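Local coordinates for F1 capsule-anchoring protein (Yersinia pestis, PDB 3FCG) that is the outer-membrane usher through which Caf1 (F1 capsule) fibres are secreted, its middle domain, the part in this structure, being crucial for that secretion, at residues R28-R33 and K63-E68; A16-G21 and E49-P54. All coordinates share one frame; numbering follows the deposited sequence.

Interaction 1: R28-R33 and K63-E68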
loop_
_atom_site.group_PDB
_atom_site.type_symbol
_atom_site.label_atom_id
_atom_site.label_comp_id
_atom_site.label_asym_id
_atom_site.label_seq_id
_atom_site.Cartn_x
_atom_site.Cartn_y
_atom_site.Cartn_z
ATOM N N ARG A 28 -11.796 11.670 12.717
ATOM C CA ARG A 28 -11.981 10.248 12.460
ATOM C C ARG A 28 -12.667 10.080 11.112
ATOM O O ARG A 28 -13.793 10.547 10.921
ATOM C CB ARG A 28 -12.832 9.613 13.562
ATOM C CG ARG A 28 -13.278 8.185 13.269
ATOM C CD ARG A 28 -13.966 7.562 14.467
ATOM N NE ARG A 28 -15.346 8.009 14.640
ATOM C CZ ARG A 28 -16.417 7.333 14.230
ATOM N NH1 ARG A 28 -16.287 6.167 13.610
ATOM N NH2 ARG A 28 -17.628 7.826 14.442
ATOM N N VAL A 29 -11.989 9.416 10.180
ATOM C CA VAL A 29 -12.555 9.179 8.853
ATOM C C VAL A 29 -13.123 7.766 8.748
ATOM O O VAL A 29 -12.390 6.778 8.816
ATOM C CB VAL A 29 -11.535 9.438 7.719
ATOM C CG1 VAL A 29 -12.236 9.421 6.370
ATOM C CG2 VAL A 29 -10.837 10.773 7.918
ATOM N N GLU A 30 -14.439 7.692 8.583
ATOM C CA GLU A 30 -15.150 6.426 8.474
ATOM C C GLU A 30 -15.550 6.167 7.023
ATOM O O GLU A 30 -16.013 7.077 6.328
ATOM C CB GLU A 30 -16.388 6.449 9.371
ATOM C CG GLU A 30 -17.140 5.127 9.462
ATOM C CD GLU A 30 -18.382 5.215 10.328
ATOM O OE1 GLU A 30 -18.814 6.343 10.650
ATOM O OE2 GLU A 30 -18.930 4.154 10.692
ATOM N N VAL A 31 -15.363 4.928 6.574
ATOM C CA VAL A 31 -15.754 4.526 5.224
ATOM C C VAL A 31 -16.834 3.448 5.291
ATOM O O VAL A 31 -16.616 2.364 5.836
ATOM C CB VAL A 31 -14.540 4.051 4.378
ATOM C CG1 VAL A 31 -14.987 3.549 3.015
ATOM C CG2 VAL A 31 -13.524 5.175 4.210
ATOM N N LEU A 32 -18.004 3.770 4.747
ATOM C CA LEU A 32 -19.142 2.857 4.714
ATOM C C LEU A 32 -19.358 2.320 3.307
ATOM O O LEU A 32 -19.093 3.015 2.324
ATOM C CB LEU A 32 -20.414 3.570 5.175
ATOM C CG LEU A 32 -20.526 4.094 6.605
ATOM C CD1 LEU A 32 -21.559 5.194 6.645
ATOM C CD2 LEU A 32 -20.898 2.985 7.570
ATOM N N ARG A 33 -19.847 1.087 3.213
ATOM C CA ARG A 33 -20.154 0.486 1.918
ATOM C C ARG A 33 -21.668 0.479 1.686
ATOM O O ARG A 33 -22.222 1.450 1.161
ATOM C CB ARG A 33 -19.567 -0.922 1.821
ATOM C CG ARG A 33 -19.241 -1.361 0.405
ATOM C CD ARG A 33 -18.799 -2.810 0.394
ATOM N NE ARG A 33 -18.013 -3.137 -0.792
ATOM C CZ ARG A 33 -17.287 -4.244 -0.930
ATOM N NH1 ARG A 33 -17.232 -5.143 0.049
ATOM N NH2 ARG A 33 -16.601 -4.450 -2.048
ATOM N N LYS A 63 -19.487 5.512 1.210
ATOM C CA LYS A 63 -19.903 6.680 1.979
ATOM C C LYS A 63 -18.782 7.057 2.940
ATOM O O LYS A 63 -18.331 6.232 3.735
ATOM C CB LYS A 63 -21.200 6.404 2.746
ATOM C CG LYS A 63 -22.383 5.970 1.882
ATOM C CD LYS A 63 -23.040 7.152 1.189
ATOM C CE LYS A 63 -24.298 6.727 0.449
ATOM N NZ LYS A 63 -25.011 7.899 -0.132
ATOM N N VAL A 64 -18.322 8.300 2.850
ATOM C CA VAL A 64 -17.207 8.766 3.672
ATOM C C VAL A 64 -17.660 9.875 4.619
ATOM O O VAL A 64 -18.058 10.956 4.181
ATOM C CB VAL A 64 -16.008 9.240 2.804
ATOM C CG1 VAL A 64 -14.884 9.774 3.678
ATOM C CG2 VAL A 64 -15.493 8.103 1.934
ATOM N N ILE A 65 -17.608 9.587 5.918
ATOM C CA ILE A 65 -17.939 10.572 6.945
ATOM C C ILE A 65 -16.666 11.028 7.635
ATOM O O ILE A 65 -15.893 10.206 8.133
ATOM C CB ILE A 65 -18.905 10.014 8.020
ATOM C CG1 ILE A 65 -20.034 9.199 7.382
ATOM C CG2 ILE A 65 -19.464 11.153 8.880
ATOM C CD1 ILE A 65 -20.736 8.269 8.350
ATOM N N ILE A 66 -16.448 12.339 7.655
ATOM C CA ILE A 66 -15.331 12.913 8.394
ATOM C C ILE A 66 -15.846 13.504 9.706
ATOM O O ILE A 66 -16.359 14.623 9.736
ATOM C CB ILE A 66 -14.552 13.961 7.559
ATOM C CG1 ILE A 66 -14.148 13.372 6.201
ATOM C CG2 ILE A 66 -13.315 14.435 8.321
ATOM C CD1 ILE A 66 -13.621 14.388 5.198
ATOM N N HIS A 67 -15.723 12.724 10.781
ATOM C CA HIS A 67 -16.116 13.157 12.125
ATOM C C HIS A 67 -15.059 14.098 12.689
ATOM O O HIS A 67 -13.997 13.651 13.127
ATOM C CB HIS A 67 -16.270 11.959 13.067
ATOM C CG HIS A 67 -17.144 10.869 12.533
ATOM N ND1 HIS A 67 -18.488 10.784 12.825
ATOM C CD2 HIS A 67 -16.863 9.811 11.736
ATOM C CE1 HIS A 67 -18.999 9.724 12.225
ATOM N NE2 HIS A 67 -18.035 9.115 11.560
ATOM N N GLU A 68 -15.352 15.396 12.677
ATOM C CA GLU A 68 -14.408 16.405 13.158
ATOM C C GLU A 68 -14.468 16.544 14.685
ATOM O O GLU A 68 -15.409 16.059 15.324
ATOM C CB GLU A 68 -14.662 17.754 12.473
ATOM C CG GLU A 68 -14.630 17.719 10.937
ATOM C CD GLU A 68 -13.222 17.695 10.345
ATOM O OE1 GLU A 68 -13.106 17.706 9.101
ATOM O OE2 GLU A 68 -12.231 17.671 11.107
#
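Arg28 and His67 form one rung of an antiparallel ladder between strands 27-32 and 60-67, the two inner strands of the four-stranded sheet in the usher's Caf1 subunit-like middle domain. The two side chains of this rung lie side by side and point the same way. From CB, which sits 4.2 Å from His67 CB, the arginine sends CG anti to the backbone N (chi1 170°); a bend at chi3 (78°) then turns the chain beyond CD. NE and CZ come over the CD2 side of the imidazole, and NH2 stands above the ring centre, so the guanidinium lies flat on His67 with the planes 16° apart. NH1 is hydrogen-bonded to Asn40 of strand 37-43. Ile65 CG2 lies over the opposite face of the imidazole, toward its rim, a methyl group where the first face has a cation. Glu30 takes the ring at its edge: NE2 donates to OE1 over 3.0 Å, reaching the oxygen on its anti side. This carboxylate probably offsets some of the positive charge gathered here. Further along the same face, Leu32 CD1 meets Ile65 CD1 at 3.6 Å. The reverse face carries beta-branched residues, well suited to a strand facing a core: Val29, Val31, Val64 and Ile66, whose side chains are buried. There Val31 runs beside Val64, and Val29 crosses it at a slant, CG1 3.8 Å from Val64 CG1.

Interaction 2: A16-G21 and E49-P54; sequences APVVRG and ELANLP
A short antiparallel pairing joins strand 10-23 to the end of strand 46-50, where the chain leaves the sheet for the segment 51-54. Val19 and Leu50 make the hydrogen-bonded pair: Leu50 N donates to Val19 O at 3.1 Å, while the return bond from Val19 N to Leu50 O is weak at 3.4 Å. The same Leu50 O also receives a CA-H contact from Val18, before the strands part. On the inner face, Val19 and Leu50 lie side by side. Val19 CG1 sits between the backbone N and the carbonyl carbon (chi1 37°), and from there it touches Leu50 CB at 3.7 Å and Leu53 CD1 at 3.9 Å. Leu53 belongs to the departing segment, yet its side chain turns back at about a right angle to Val19, its CD1 also resting against Pro17 O and Val18 CA. A branched leucine suits this place because its two methyls can reach different neighbours. On the other face, the extended chain of Glu49 crosses those of Val18 and Arg20; its CG packs 3.7 Å from Arg20 CG, and OE1 lies 3.6 Å from Arg20 CD. OE1 is hydrogen-bonded to Asn14 of the second subunit, whose strand also pairs with residues 16-20 and continues the sheet across the interface. The guanidinium and carboxylate planes stand 87° apart, with no N-H directed at OE1, which implies that Arg20 offers Glu49 aliphatic contact and perhaps a general electrostatic attraction, while the directed bond to OE1 comes from the partner subunit.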
loop_
_atom_site.group_PDB
_atom_site.type_symbol
_atom_site.label_atom_id
_atom_site.label_comp_id
_atom_site.label_asym_id
_atom_site.label_seq_id
_atom_site.Cartn_x
_atom_site.Cartn_y
_atom_site.Cartn_z
ATOM N N ALA A 16 -2.776 -0.204 -6.102
ATOM C CA ALA A 16 -3.577 -0.264 -4.885
ATOM C C ALA A 16 -4.579 0.884 -4.831
ATOM O O ALA A 16 -4.256 2.006 -5.219
ATOM C CB ALA A 16 -2.677 -0.250 -3.657
ATOM N N PRO A 17 -5.805 0.605 -4.356
ATOM C CA PRO A 17 -6.809 1.658 -4.266
ATOM C C PRO A 17 -6.764 2.432 -2.947
ATOM O O PRO A 17 -6.579 1.842 -1.877
ATOM C CB PRO A 17 -8.123 0.887 -4.393
ATOM C CG PRO A 17 -7.823 -0.494 -3.883
ATOM C CD PRO A 17 -6.329 -0.695 -3.898
ATOM N N VAL A 18 -6.926 3.748 -3.041
ATOM C CA VAL A 18 -6.982 4.625 -1.870
ATOM C C VAL A 18 -8.090 5.666 -2.017
ATOM O O VAL A 18 -8.579 5.918 -3.122
ATOM C CB VAL A 18 -5.636 5.361 -1.608
ATOM C CG1 VAL A 18 -4.581 4.405 -1.072
ATOM C CG2 VAL A 18 -5.143 6.082 -2.862
ATOM N N VAL A 19 -8.482 6.259 -0.895
ATOM C CA VAL A 19 -9.379 7.410 -0.902
ATOM C C VAL A 19 -8.684 8.599 -0.231
ATOM O O VAL A 19 -8.235 8.507 0.915
ATOM C CB VAL A 19 -10.778 7.088 -0.281
ATOM C CG1 VAL A 19 -10.655 6.147 0.908
ATOM C CG2 VAL A 19 -11.526 8.366 0.104
ATOM N N ARG A 20 -8.579 9.698 -0.975
ATOM C CA ARG A 20 -7.894 10.901 -0.508
ATOM C C ARG A 20 -8.874 12.030 -0.211
ATOM O O ARG A 20 -9.898 12.162 -0.881
ATOM C CB ARG A 20 -6.877 11.371 -1.547
ATOM C CG ARG A 20 -5.640 10.497 -1.663
ATOM C CD ARG A 20 -4.709 11.006 -2.753
ATOM N NE ARG A 20 -4.174 12.334 -2.450
ATOM C CZ ARG A 20 -3.657 13.167 -3.352
ATOM N NH1 ARG A 20 -3.605 12.823 -4.635
ATOM N NH2 ARG A 20 -3.201 14.353 -2.973
ATOM N N GLY A 21 -8.546 12.844 0.788
ATOM C CA GLY A 21 -9.366 13.999 1.155
ATOM C C GLY A 21 -8.662 14.948 2.109
ATOM O O GLY A 21 -7.464 14.808 2.368
ATOM N N GLU A 49 -4.720 10.018 3.385
ATOM C CA GLU A 49 -4.801 8.946 2.399
ATOM C C GLU A 49 -5.101 7.618 3.088
ATOM O O GLU A 49 -4.341 7.162 3.948
ATOM C CB GLU A 49 -3.508 8.860 1.587
ATOM C CG GLU A 49 -3.632 8.060 0.300
ATOM C CD GLU A 49 -2.334 8.004 -0.474
ATOM O OE1 GLU A 49 -2.257 8.637 -1.548
ATOM O OE2 GLU A 49 -1.390 7.333 -0.007
ATOM N N LEU A 50 -6.216 7.006 2.702
ATOM C CA LEU A 50 -6.696 5.788 3.343
ATOM C C LEU A 50 -6.435 4.542 2.503
ATOM O O LEU A 50 -7.098 4.313 1.490
ATOM C CB LEU A 50 -8.188 5.915 3.664
ATOM C CG LEU A 50 -8.658 6.481 5.010
ATOM C CD1 LEU A 50 -7.810 7.641 5.527
ATOM C CD2 LEU A 50 -10.116 6.887 4.906
ATOM N N ALA A 51 -5.454 3.751 2.930
ATOM C CA ALA A 51 -5.153 2.463 2.313
ATOM C C ALA A 51 -5.955 1.360 3.002
ATOM O O ALA A 51 -6.619 1.614 4.010
ATOM C CB ALA A 51 -3.661 2.177 2.384
ATOM N N ASN A 52 -5.881 0.144 2.458
ATOM C CA ASN A 52 -6.683 -1.002 2.919
ATOM C C ASN A 52 -8.194 -0.744 2.837
ATOM O O ASN A 52 -8.781 -0.083 3.700
ATOM C CB ASN A 52 -6.267 -1.464 4.328
ATOM C CG ASN A 52 -7.054 -2.678 4.807
ATOM O OD1 ASN A 52 -7.140 -3.696 4.114
ATOM N ND2 ASN A 52 -7.630 -2.575 6.001
ATOM N N LEU A 53 -8.804 -1.273 1.781
ATOM C CA LEU A 53 -10.212 -1.049 1.474
ATOM C C LEU A 53 -10.778 -2.307 0.809
ATOM O O LEU A 53 -10.008 -3.190 0.421
ATOM C CB LEU A 53 -10.358 0.160 0.539
ATOM C CG LEU A 53 -10.000 1.563 1.044
ATOM C CD1 LEU A 53 -9.645 2.470 -0.121
ATOM C CD2 LEU A 53 -11.124 2.168 1.880
ATOM N N PRO A 54 -12.119 -2.403 0.679
ATOM C CA PRO A 54 -12.713 -3.547 -0.021
ATOM C C PRO A 54 -12.470 -3.499 -1.529
ATOM O O PRO A 54 -11.519 -4.110 -2.019
ATOM C CB PRO A 54 -14.207 -3.396 0.272
ATOM C CG PRO A 54 -14.399 -1.938 0.475
ATOM C CD PRO A 54 -13.155 -1.476 1.178
#

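Overall arrangement
Interactions 1 and 2 belong to two different sheets of one small beta domain, their centres about 12 Å apart, and they meet through the core. Leu50 of interaction 2 reaches across to the valine face of interaction 1: its CD2 lies 3.6 Å from Val29 CG1 and 3.9 Å from Val31 CG2. Leu53 CD2 adds a looser contact with Val31 CG1 at 4.3 Å, and outside the core Pro54 CB packs on Arg33 CZ at 3.4 Å. The segments alternate along the chain, since strand 10-23 leads into strand 27-32 and strand 46-50 into strand 60-67. Leu50 and Leu53 thus join interaction 2 to interaction 1, while Glu49 and Arg20 meet the second subunit instead.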